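Local structure of FEZ-1 protein (Fluoribacter gormanii, 5WCK) at residues 3-7 with 43-49; 23-28 with 212-216; 40-44 with 74-80; 68-72 with 97-101. The protein probably hydrolyses beta-lactam antibiotics, working as a monomeric subclass B3 metallo-beta-lactamase with two zinc ions in its active site. The protein carries 2 engineered substitutions. One frame throughout, in Å; residues are numbered along the deposited sequence.

Interaction 1: residues 3-7 with 43-49; sequences PMPNP and LEANVPM
M49 packs against M4 and P7 of the extended segment 3-7, and its side chain runs from helix 47-56 toward P7. CG lies anti to the carbonyl carbon (chi1 -62°), and the chain continues extended at chi2. CB and CG therefore act as a spacer that carries the sulfur out to the other segment. SD meets the methyl end of M4, with M49 SD 3.9 Å from M4 CE. The two methionines slide past each other in opposite directions. M49 SD also takes a weak hydrogen bond from N46 ND2 at 3.4 Å, from the same general side. The chain then bends at chi3, and CE turns in against the proline. M49 CE is 3.6 Å from P7 CA and 3.9 Å from P7 CD, and it also touches the carbonyl carbon of N6.

In the alpha-beta/beta-alpha metallo-beta-lactamase fold, this contact lays the chain before strand 11-14 over the turn that leads into helix 47-56. No hydrogen bond crosses between the segments.

M4 is largely exposed. Its SD packs 4.0 Å from A45 CB. P5 is buried. P5 CD touches L43 CD1 at 3.8 Å. P5 CG lies 4.0 Å from N46 OD1, and the two side chains cross at about a right angle. The N46 amide is fixed by its own turn: L43 N donates to N46 OD1 at 3.0 Å, with an N-H...O angle of 148°. L25 lies behind P5, L43 and N46, and N6 is tied to D23 through its ND2.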
loop_
_atom_site.group_PDB
_atom_site.type_symbol
_atom_site.label_atom_id
_atom_site.label_comp_id
_atom_site.label_asym_id
_atom_site.label_seq_id
_atom_site.Cartn_x
_atom_site.Cartn_y
_atom_site.Cartn_z
ATOM N N PRO A 3 -11.481 -13.175 -1.504
ATOM C CA PRO A 3 -10.786 -14.345 -2.042
ATOM C C PRO A 3 -9.393 -14.537 -1.420
ATOM O O PRO A 3 -8.580 -13.637 -1.456
ATOM C CB PRO A 3 -10.683 -14.095 -3.559
ATOM C CG PRO A 3 -11.129 -12.664 -3.794
ATOM C CD PRO A 3 -11.815 -12.184 -2.535
ATOM N N MET A 4 -9.127 -15.718 -0.853
ATOM C CA MET A 4 -7.842 -15.995 -0.226
ATOM C C MET A 4 -6.757 -15.881 -1.296
ATOM O O MET A 4 -6.777 -16.583 -2.305
ATOM C CB MET A 4 -7.811 -17.403 0.394
ATOM C CG MET A 4 -6.452 -17.823 0.973
ATOM S SD MET A 4 -5.838 -16.858 2.404
ATOM C CE MET A 4 -4.141 -16.695 1.862
ATOM N N PRO A 5 -5.759 -14.989 -1.125
ATOM C CA PRO A 5 -4.644 -14.952 -2.059
ATOM C C PRO A 5 -3.832 -16.260 -2.082
ATOM O O PRO A 5 -3.781 -16.998 -1.079
ATOM C CB PRO A 5 -3.735 -13.838 -1.518
ATOM C CG PRO A 5 -4.581 -13.041 -0.559
ATOM C CD PRO A 5 -5.655 -13.980 -0.059
ATOM N N ASN A 6 -3.129 -16.467 -3.195
ATOM C CA ASN A 6 -2.204 -17.556 -3.367
ATOM C C ASN A 6 -0.783 -17.066 -3.112
ATOM O O ASN A 6 -0.497 -15.882 -3.288
ATOM C CB ASN A 6 -2.294 -18.118 -4.780
ATOM C CG ASN A 6 -3.696 -18.596 -5.071
ATOM O OD1 ASN A 6 -4.148 -19.557 -4.442
ATOM N ND2 ASN A 6 -4.383 -17.929 -5.989
ATOM N N PRO A 7 0.154 -17.950 -2.712
ATOM C CA PRO A 7 1.543 -17.552 -2.558
ATOM C C PRO A 7 2.149 -17.068 -3.882
ATOM O O PRO A 7 1.713 -17.438 -4.995
ATOM C CB PRO A 7 2.278 -18.794 -2.036
ATOM C CG PRO A 7 1.309 -19.941 -2.193
ATOM C CD PRO A 7 -0.077 -19.358 -2.316
ATOM N N LEU A 43 -3.830 -10.247 5.198
ATOM C CA LEU A 43 -4.750 -10.982 6.084
ATOM C C LEU A 43 -3.938 -11.722 7.157
ATOM O O LEU A 43 -2.759 -12.038 6.942
ATOM C CB LEU A 43 -5.544 -11.990 5.254
ATOM C CG LEU A 43 -6.308 -11.431 4.065
ATOM C CD1 LEU A 43 -6.922 -12.566 3.259
ATOM C CD2 LEU A 43 -7.357 -10.437 4.511
ATOM N N GLU A 44 -4.593 -12.065 8.275
ATOM C CA GLU A 44 -3.934 -12.877 9.304
ATOM C C GLU A 44 -3.327 -14.140 8.688
ATOM O O GLU A 44 -2.205 -14.535 9.035
ATOM C CB GLU A 44 -4.919 -13.256 10.408
ATOM C CG GLU A 44 -5.239 -12.129 11.350
ATOM C CD GLU A 44 -6.073 -12.579 12.540
ATOM O OE1 GLU A 44 -6.746 -11.731 13.161
ATOM O OE2 GLU A 44 -6.070 -13.795 12.816
ATOM N N ALA A 45 -4.072 -14.786 7.767
ATOM C CA ALA A 45 -3.612 -15.999 7.077
ATOM C C ALA A 45 -2.343 -15.758 6.246
ATOM O O ALA A 45 -1.637 -16.701 5.919
ATOM C CB ALA A 45 -4.725 -16.527 6.201
ATOM N N ASN A 46 -2.061 -14.499 5.875
ATOM C CA ASN A 46 -0.913 -14.219 5.034
ATOM C C ASN A 46 0.351 -13.954 5.863
ATOM O O ASN A 46 1.438 -13.903 5.282
ATOM C CB ASN A 46 -1.163 -13.012 4.126
ATOM C CG ASN A 46 -2.360 -13.187 3.219
ATOM O OD1 ASN A 46 -3.167 -12.276 3.094
ATOM N ND2 ASN A 46 -2.517 -14.363 2.621
ATOM N N VAL A 47 0.232 -13.767 7.182
ATOM C CA VAL A 47 1.415 -13.441 8.003
ATOM C C VAL A 47 2.448 -14.567 7.920
ATOM O O VAL A 47 3.635 -14.332 7.694
ATOM C CB VAL A 47 1.036 -13.050 9.445
ATOM C CG1 VAL A 47 2.254 -12.920 10.345
ATOM C CG2 VAL A 47 0.246 -11.754 9.476
ATOM N N PRO A 48 2.100 -15.870 8.059
ATOM C CA PRO A 48 3.120 -16.900 7.857
ATOM C C PRO A 48 3.727 -16.911 6.450
ATOM O O PRO A 48 4.888 -17.300 6.284
ATOM C CB PRO A 48 2.390 -18.226 8.138
ATOM C CG PRO A 48 1.163 -17.827 8.899
ATOM C CD PRO A 48 0.808 -16.409 8.494
ATOM N N MET A 49 2.952 -16.470 5.447
ATOM C CA MET A 49 3.417 -16.415 4.071
ATOM C C MET A 49 4.465 -15.302 3.921
ATOM O O MET A 49 5.465 -15.460 3.215
ATOM C CB MET A 49 2.250 -16.194 3.101
ATOM C CG MET A 49 1.247 -17.323 3.151
ATOM S SD MET A 49 -0.324 -16.952 2.330
ATOM C CE MET A 49 0.207 -16.779 0.649
#

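Interaction 2: residues 23-28 with 212-216; sequences DDLASY and LGSHA. With ZN (zinc ion), chain C.
L25 and H215 form a single backbone bridge, flanked by A216 N to D24 O at 2.8 Å and A26 N to S214 O at 3.1 Å, the pattern of an antiparallel non-hydrogen-bonded pair. The bridge joins the two halves of the alpha-beta/beta-alpha fold: the loop before strand 28-32 of one sheet meets the end of strand 210-213 of the other.

H215 is a zinc ligand. Its NE2 binds the metal at 2.0 Å, beside D75 and H76. The opposite nitrogen, H215 ND1, donates to D24 OD1 at 2.9 Å. The bond is almost straight (176°) and lies in the ring plane, reaching D24 OD1 on its syn side but somewhat out of the carboxylate plane. The carboxylate is turned 31° from the ring. This second-shell bond fixes the rotation of the imidazole. D24 is steadied in turn by Y2, which bonds to its OD2. L25 lies alongside the ring, with L25 CD2 3.5 Å from H215 CE1.

A26 CB presses on the carbonyls of G213 and S214. Further along, Y28 CE1 touches L212 CD1, the two side chains crossing at a slant, and Y28 OH donates to a lone pair of G213 O at 2.7 Å.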
loop_
_atom_site.group_PDB
_atom_site.type_symbol
_atom_site.label_atom_id
_atom_site.label_comp_id
_atom_site.label_asym_id
_atom_site.label_seq_id
_atom_site.Cartn_x
_atom_site.Cartn_y
_atom_site.Cartn_z
ATOM N N ASP A 23 -0.173 -13.251 -4.641
ATOM C CA ASP A 23 -0.525 -13.002 -6.029
ATOM C C ASP A 23 -1.589 -11.901 -6.173
ATOM O O ASP A 23 -2.042 -11.626 -7.315
ATOM C CB ASP A 23 -0.973 -14.299 -6.702
ATOM C CG ASP A 23 -2.357 -14.777 -6.311
ATOM O OD1 ASP A 23 -2.883 -14.329 -5.277
ATOM O OD2 ASP A 23 -2.920 -15.614 -7.092
ATOM N N ASP A 24 -2.004 -11.295 -5.048
ATOM C CA ASP A 24 -3.024 -10.236 -5.026
ATOM C C ASP A 24 -2.582 -9.147 -4.043
ATOM O O ASP A 24 -2.105 -8.078 -4.460
ATOM C CB ASP A 24 -4.407 -10.810 -4.691
ATOM C CG ASP A 24 -5.443 -9.754 -4.373
ATOM O OD1 ASP A 24 -5.280 -8.601 -4.852
ATOM O OD2 ASP A 24 -6.402 -10.076 -3.617
ATOM N N LEU A 25 -2.723 -9.420 -2.745
ATOM C CA LEU A 25 -2.352 -8.461 -1.720
ATOM C C LEU A 25 -0.827 -8.305 -1.740
ATOM O O LEU A 25 -0.089 -9.310 -1.643
ATOM C CB LEU A 25 -2.856 -8.958 -0.362
ATOM C CG LEU A 25 -4.340 -9.290 -0.312
ATOM C CD1 LEU A 25 -4.758 -9.817 1.057
ATOM C CD2 LEU A 25 -5.177 -8.094 -0.736
ATOM N N ALA A 26 -0.367 -7.070 -1.981
ATOM C CA ALA A 26 1.059 -6.762 -2.227
ATOM C C ALA A 26 1.732 -6.273 -0.948
ATOM O O ALA A 26 1.207 -5.385 -0.287
ATOM C CB ALA A 26 1.194 -5.699 -3.283
ATOM N N SER A 27 2.891 -6.860 -0.625
ATOM C CA SER A 27 3.692 -6.473 0.532
ATOM C C SER A 27 5.135 -6.285 0.079
ATOM O O SER A 27 5.602 -6.951 -0.867
ATOM C CB SER A 27 3.631 -7.499 1.637
ATOM O OG SER A 27 2.318 -7.603 2.136
ATOM N N TYR A 28 5.845 -5.382 0.764
ATOM C CA TYR A 28 7.153 -4.947 0.343
ATOM C C TYR A 28 8.107 -4.976 1.534
ATOM O O TYR A 28 7.723 -4.651 2.658
ATOM C CB TYR A 28 7.080 -3.536 -0.257
ATOM C CG TYR A 28 6.120 -3.447 -1.415
ATOM C CD1 TYR A 28 6.538 -3.769 -2.696
ATOM C CD2 TYR A 28 4.781 -3.162 -1.228
ATOM C CE1 TYR A 28 5.648 -3.769 -3.761
ATOM C CE2 TYR A 28 3.879 -3.136 -2.279
ATOM C CZ TYR A 28 4.316 -3.440 -3.563
ATOM O OH TYR A 28 3.488 -3.432 -4.656
ATOM N N LEU A 212 4.242 0.650 -8.558
ATOM C CA LEU A 212 3.790 -0.409 -7.638
ATOM C C LEU A 212 2.459 0.013 -7.012
ATOM O O LEU A 212 1.948 1.147 -7.254
ATOM C CB LEU A 212 4.865 -0.644 -6.570
ATOM C CG LEU A 212 6.244 -1.028 -7.100
ATOM C CD1 LEU A 212 7.286 -0.969 -5.988
ATOM C CD2 LEU A 212 6.215 -2.417 -7.724
ATOM N N GLY A 213 1.896 -0.886 -6.199
ATOM C CA GLY A 213 0.604 -0.640 -5.606
ATOM C C GLY A 213 0.267 -1.636 -4.523
ATOM O O GLY A 213 0.988 -2.588 -4.258
ATOM N N SER A 214 -0.825 -1.338 -3.834
ATOM C CA SER A 214 -1.308 -2.192 -2.727
ATOM C C SER A 214 -1.860 -3.537 -3.227
ATOM O O SER A 214 -1.924 -4.488 -2.444
ATOM C CB SER A 214 -2.288 -1.438 -1.913
ATOM O OG SER A 214 -3.361 -0.957 -2.714
ATOM N N HIS A 215 -2.250 -3.617 -4.505
ATOM C CA HIS A 215 -2.698 -4.839 -5.127
ATOM C C HIS A 215 -1.873 -5.110 -6.392
ATOM O O HIS A 215 -1.622 -4.207 -7.202
ATOM C CB HIS A 215 -4.191 -4.797 -5.495
ATOM C CG HIS A 215 -5.121 -4.788 -4.337
ATOM N ND1 HIS A 215 -5.711 -5.952 -3.878
ATOM C CD2 HIS A 215 -5.543 -3.805 -3.520
ATOM C CE1 HIS A 215 -6.488 -5.663 -2.856
ATOM N NE2 HIS A 215 -6.412 -4.359 -2.608
ATOM N N ALA A 216 -1.504 -6.380 -6.556
ATOM C CA ALA A 216 -0.730 -6.889 -7.691
ATOM C C ALA A 216 -1.345 -6.489 -9.036
ATOM O O ALA A 216 -0.620 -6.106 -9.975
ATOM C CB ALA A 216 -0.631 -8.389 -7.586
HETATM ZN ZN ZN C . -7.341 -3.446 -1.022
HETATM O O HOH W 1 -8.804 -2.503 -0.009
#

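Interaction 3: residues 40-44 with 74-80; sequences NSDLE and FDHAAGS. With ZN (zinc ion), chain C.
H76 O is gripped by two backbone donors from the facing loop, S41 N at 2.9 Å and D42 N at 3.1 Å. Both come from the same face of the carbonyl: S41 N is tilted from its plane, while D42 N stands well above it. A third backbone bond returns the other way, from G79 N to D42 O at 2.8 Å. Here the packing is close. The G79 backbone lies close against S41, with S41 CB 3.4 Å from G79 C. S41 OG sits between its own backbone N and carbonyl carbon (chi1 53°), which directs it to S80 OG at 2.7 Å. D75 O is buried without a hydrogen-bond partner, but D42 CA offers it a C-H at 3.3 Å.

The far end is looser. L43 CD2 only touches the edge of the F74 ring. E44 is exposed, and water 3 links its OE1 to A78 O. T120 also bonds to E44 OE1.

On the zinc side, water 2 takes a hydrogen bond from H76 ND1 and lies beside D42 OD1. D42 OD2 is bonded to S27. This second shell helps hold the imidazole whose NE2 binds zinc at 2.1 Å. D75 OD2 binds the same ion at 2.0 Å, and H215 is its third protein ligand. D75 and H76 are the closing DH pair of the HxHxDH motif of metallo-beta-lactamases.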
loop_
_atom_site.group_PDB
_atom_site.type_symbol
_atom_site.label_atom_id
_atom_site.label_comp_id
_atom_site.label_asym_id
_atom_site.label_seq_id
_atom_site.Cartn_x
_atom_site.Cartn_y
_atom_site.Cartn_z
ATOM N N ASN A 40 2.545 -3.489 4.435
ATOM C CA ASN A 40 1.299 -4.294 4.302
ATOM C C ASN A 40 1.409 -5.643 5.030
ATOM O O ASN A 40 2.183 -6.439 4.625
ATOM C CB ASN A 40 0.736 -4.357 2.880
ATOM C CG ASN A 40 0.383 -2.986 2.345
ATOM O OD1 ASN A 40 -0.200 -2.189 3.032
ATOM N ND2 ASN A 40 0.717 -2.729 1.096
ATOM N N SER A 41 0.567 -5.842 6.043
ATOM C CA SER A 41 0.536 -7.098 6.837
ATOM C C SER A 41 -0.505 -8.065 6.253
ATOM O O SER A 41 -0.489 -9.206 6.630
ATOM C CB SER A 41 0.245 -6.787 8.265
ATOM O OG SER A 41 -0.919 -6.002 8.330
ATOM N N ASP A 42 -1.360 -7.568 5.357
ATOM C CA ASP A 42 -2.319 -8.411 4.628
ATOM C C ASP A 42 -3.281 -9.099 5.607
ATOM O O ASP A 42 -3.590 -8.578 6.666
ATOM C CB ASP A 42 -1.570 -9.341 3.682
ATOM C CG ASP A 42 -0.616 -8.630 2.737
ATOM O OD1 ASP A 42 -0.786 -7.404 2.560
ATOM O OD2 ASP A 42 0.270 -9.316 2.180
ATOM N N LEU A 43 -3.830 -10.247 5.198
ATOM C CA LEU A 43 -4.750 -10.982 6.084
ATOM C C LEU A 43 -3.938 -11.722 7.157
ATOM O O LEU A 43 -2.759 -12.038 6.942
ATOM C CB LEU A 43 -5.544 -11.990 5.254
ATOM C CG LEU A 43 -6.308 -11.431 4.065
ATOM C CD1 LEU A 43 -6.922 -12.566 3.259
ATOM C CD2 LEU A 43 -7.357 -10.437 4.511
ATOM N N GLU A 44 -4.593 -12.065 8.275
ATOM C CA GLU A 44 -3.934 -12.877 9.304
ATOM C C GLU A 44 -3.327 -14.140 8.688
ATOM O O GLU A 44 -2.205 -14.535 9.035
ATOM C CB GLU A 44 -4.919 -13.256 10.408
ATOM C CG GLU A 44 -5.239 -12.129 11.350
ATOM C CD GLU A 44 -6.073 -12.579 12.540
ATOM O OE1 GLU A 44 -6.746 -11.731 13.161
ATOM O OE2 GLU A 44 -6.070 -13.795 12.816
ATOM N N PHE A 74 -8.905 -4.095 6.030
ATOM C CA PHE A 74 -8.484 -5.414 6.516
ATOM C C PHE A 74 -7.526 -6.128 5.554
ATOM O O PHE A 74 -6.641 -6.870 6.015
ATOM C CB PHE A 74 -9.698 -6.311 6.809
ATOM C CG PHE A 74 -10.389 -6.824 5.576
ATOM C CD1 PHE A 74 -11.346 -6.064 4.925
ATOM C CD2 PHE A 74 -10.040 -8.046 5.025
ATOM C CE1 PHE A 74 -11.946 -6.512 3.759
ATOM C CE2 PHE A 74 -10.643 -8.496 3.861
ATOM C CZ PHE A 74 -11.591 -7.728 3.224
ATOM N N ASP A 75 -7.693 -5.944 4.234
ATOM C CA ASP A 75 -6.899 -6.690 3.262
ATOM C C ASP A 75 -5.441 -6.212 3.247
ATOM O O ASP A 75 -4.608 -6.924 2.708
ATOM C CB ASP A 75 -7.520 -6.685 1.861
ATOM C CG ASP A 75 -7.778 -5.325 1.240
ATOM O OD1 ASP A 75 -8.151 -4.413 1.994
ATOM O OD2 ASP A 75 -7.668 -5.195 -0.005
ATOM N N HIS A 76 -5.151 -5.024 3.797
ATOM C CA HIS A 76 -3.778 -4.526 3.883
ATOM C C HIS A 76 -3.228 -4.516 5.306
ATOM O O HIS A 76 -2.000 -4.510 5.463
ATOM C CB HIS A 76 -3.675 -3.135 3.228
ATOM C CG HIS A 76 -4.247 -3.160 1.857
ATOM N ND1 HIS A 76 -3.633 -3.817 0.817
ATOM C CD2 HIS A 76 -5.443 -2.750 1.381
ATOM C CE1 HIS A 76 -4.413 -3.777 -0.249
ATOM N NE2 HIS A 76 -5.507 -3.102 0.043
ATOM N N ALA A 77 -4.101 -4.531 6.322
ATOM C CA ALA A 77 -3.700 -4.221 7.702
ATOM C C ALA A 77 -4.143 -5.276 8.729
ATOM O O ALA A 77 -3.809 -5.117 9.898
ATOM C CB ALA A 77 -4.233 -2.873 8.102
ATOM N N ALA A 78 -4.906 -6.299 8.339
ATOM C CA ALA A 78 -5.453 -7.240 9.367
ATOM C C ALA A 78 -4.342 -7.974 10.129
ATOM O O ALA A 78 -4.513 -8.288 11.319
ATOM C CB ALA A 78 -6.367 -8.240 8.727
ATOM N N GLY A 79 -3.232 -8.250 9.459
ATOM C CA GLY A 79 -2.115 -9.032 10.037
ATOM C C GLY A 79 -1.212 -8.241 10.974
ATOM O O GLY A 79 -0.240 -8.799 11.487
ATOM N N SER A 80 -1.483 -6.951 11.202
ATOM C CA SER A 80 -0.506 -6.066 11.852
ATOM C C SER A 80 -0.252 -6.485 13.306
ATOM O O SER A 80 0.900 -6.504 13.734
ATOM C CB SER A 80 -0.874 -4.626 11.740
ATOM O OG SER A 80 -0.786 -4.208 10.363
HETATM ZN ZN ZN C . -7.341 -3.446 -1.022
HETATM O O HOH W 2 -1.448 -5.522 0.626
HETATM O O HOH W 3 -6.962 -9.295 12.282
HETATM O O HOH W 1 -8.804 -2.503 -0.009
#

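Interaction 4: residues 68-72 with 97-101; sequences LISHA and DVSVI. With ZN (zinc ion), chain D.
I69 and I101 are swung together by their first torsions. In I69, chi1 of 58° puts CG1 between the backbone N and the carbonyl carbon. In I101, chi1 of -64° sets CG1 anti to the carbonyl carbon. The two side chains meet tip to tip, I69 CD1 to I101 CD1 at 3.8 Å. The contact packs the loop that opens the HxHxDH zinc motif, just after strand 64-68, against helix 95-103.

A72, the residue after the first histidine of that motif, is the hub. Its methyl points toward the helix and touches three side chains. A72 CB lies 3.6 Å from I101 CD1 and 3.7 Å from V100 CG1. It also meets the carboxylate of D97, with A72 CB 3.5 Å from D97 OD2.

The same oxygen makes the hydrogen bond that crosses the contact. A72 N donates to D97 OD2 at 3.1 Å, from well above the carboxylate plane and with a bent angle of 147°. T150 also bonds to D97 OD2, so this buried oxygen has two partners. The bond to T150 ties the helix to the chain next to H149, another zinc ligand. A77 of helix 74-77 touches both isoleucines.

By holding the peptide between H71 and A72, D97 probably helps to place the histidine. H71 ND1 donates to G173 O, and H71 NE2 binds the zinc ion at 2.1 Å.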
loop_
_atom_site.group_PDB
_atom_site.type_symbol
_atom_site.label_atom_id
_atom_site.label_comp_id
_atom_site.label_asym_id
_atom_site.label_seq_id
_atom_site.Cartn_x
_atom_site.Cartn_y
_atom_site.Cartn_z
ATOM N N LEU A 68 4.613 -0.583 8.081
ATOM C CA LEU A 68 3.792 0.437 7.419
ATOM C C LEU A 68 2.672 -0.265 6.660
ATOM O O LEU A 68 2.751 -1.474 6.422
ATOM C CB LEU A 68 4.642 1.241 6.428
ATOM C CG LEU A 68 5.965 1.777 6.941
ATOM C CD1 LEU A 68 6.752 2.407 5.805
ATOM C CD2 LEU A 68 5.750 2.759 8.082
ATOM N N ILE A 69 1.660 0.520 6.288
ATOM C CA ILE A 69 0.563 0.064 5.476
ATOM C C ILE A 69 0.264 1.077 4.371
ATOM O O ILE A 69 0.527 2.289 4.493
ATOM C CB ILE A 69 -0.690 -0.222 6.314
ATOM C CG1 ILE A 69 -1.156 1.003 7.102
ATOM C CG2 ILE A 69 -0.463 -1.441 7.195
ATOM C CD1 ILE A 69 -2.486 0.836 7.823
ATOM N N SER A 70 -0.384 0.577 3.309
ATOM C CA SER A 70 -0.919 1.441 2.253
ATOM C C SER A 70 -2.153 2.208 2.749
ATOM O O SER A 70 -2.301 3.386 2.493
ATOM C CB SER A 70 -1.286 0.642 1.030
ATOM O OG SER A 70 -0.115 0.146 0.387
ATOM N N HIS A 71 -3.079 1.489 3.377
ATOM C CA HIS A 71 -4.276 2.124 3.908
ATOM C C HIS A 71 -4.972 1.170 4.886
ATOM O O HIS A 71 -4.707 -0.018 4.893
ATOM C CB HIS A 71 -5.210 2.602 2.782
ATOM C CG HIS A 71 -5.860 1.547 1.955
ATOM N ND1 HIS A 71 -5.393 1.181 0.689
ATOM C CD2 HIS A 71 -6.969 0.811 2.169
ATOM C CE1 HIS A 71 -6.209 0.280 0.174
ATOM N NE2 HIS A 71 -7.191 0.039 1.052
ATOM N N ALA A 72 -5.876 1.742 5.691
ATOM C CA ALA A 72 -6.520 1.029 6.806
ATOM C C ALA A 72 -7.780 0.291 6.338
ATOM O O ALA A 72 -8.890 0.685 6.660
ATOM C CB ALA A 72 -6.827 1.997 7.931
ATOM N N ASP A 97 -5.921 7.753 9.270
ATOM C CA ASP A 97 -6.331 6.352 9.344
ATOM C C ASP A 97 -6.114 5.687 10.725
ATOM O O ASP A 97 -6.444 4.538 10.893
ATOM C CB ASP A 97 -5.634 5.515 8.275
ATOM C CG ASP A 97 -6.394 5.392 6.967
ATOM O OD1 ASP A 97 -7.533 5.928 6.869
ATOM O OD2 ASP A 97 -5.816 4.777 6.046
ATOM N N VAL A 98 -5.559 6.419 11.698
ATOM C CA VAL A 98 -5.216 5.848 13.015
ATOM C C VAL A 98 -6.479 5.343 13.717
ATOM O O VAL A 98 -6.463 4.239 14.281
ATOM C CB VAL A 98 -4.440 6.850 13.866
ATOM C CG1 VAL A 98 -4.336 6.378 15.323
ATOM C CG2 VAL A 98 -3.054 7.090 13.265
ATOM N N SER A 99 -7.578 6.117 13.649
ATOM C CA SER A 99 -8.802 5.691 14.344
ATOM C C SER A 99 -9.238 4.300 13.865
ATOM O O SER A 99 -9.666 3.440 14.653
ATOM C CB SER A 99 -9.911 6.689 14.173
ATOM O OG SER A 99 -11.110 6.184 14.731
ATOM N N VAL A 100 -9.186 4.067 12.550
ATOM C CA VAL A 100 -9.605 2.770 12.033
ATOM C C VAL A 100 -8.688 1.650 12.542
ATOM O O VAL A 100 -9.165 0.570 12.894
ATOM C CB VAL A 100 -9.698 2.782 10.498
ATOM C CG1 VAL A 100 -9.885 1.402 9.942
ATOM C CG2 VAL A 100 -10.821 3.705 10.055
ATOM N N ILE A 101 -7.381 1.894 12.576
ATOM C CA ILE A 101 -6.458 0.877 13.061
ATOM C C ILE A 101 -6.724 0.577 14.551
ATOM O O ILE A 101 -6.792 -0.586 14.941
ATOM C CB ILE A 101 -5.008 1.300 12.771
ATOM C CG1 ILE A 101 -4.744 1.388 11.260
ATOM C CG2 ILE A 101 -4.021 0.362 13.458
ATOM C CD1 ILE A 101 -5.081 0.136 10.497
HETATM ZN ZN ZN D . -9.092 -0.624 0.501
HETATM O O HOH W 1 -8.804 -2.503 -0.009
#

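In the fold
Interactions 2, 3 and 4 surround the two-zinc site, and one water, bound to both metals, belongs to all three. Interactions 2 and 3 share one zinc ion; interaction 4 holds a ligand of the other. Their centres lie 10 to 16 Å apart. Interaction 1 sits farther out, about 9 Å from interaction 3 and 19 Å from interaction 4, between centres, and it shares L43 and E44 with interaction 3. Along the chain, interactions 3 and 4 nest inside the loop that interaction 2 closes, and their segments alternate. N40 links them through S70. The segments of 1 and 2 also alternate; 1 closes before 4 opens. Loops at strand ends from both sheets thus build one metal centre.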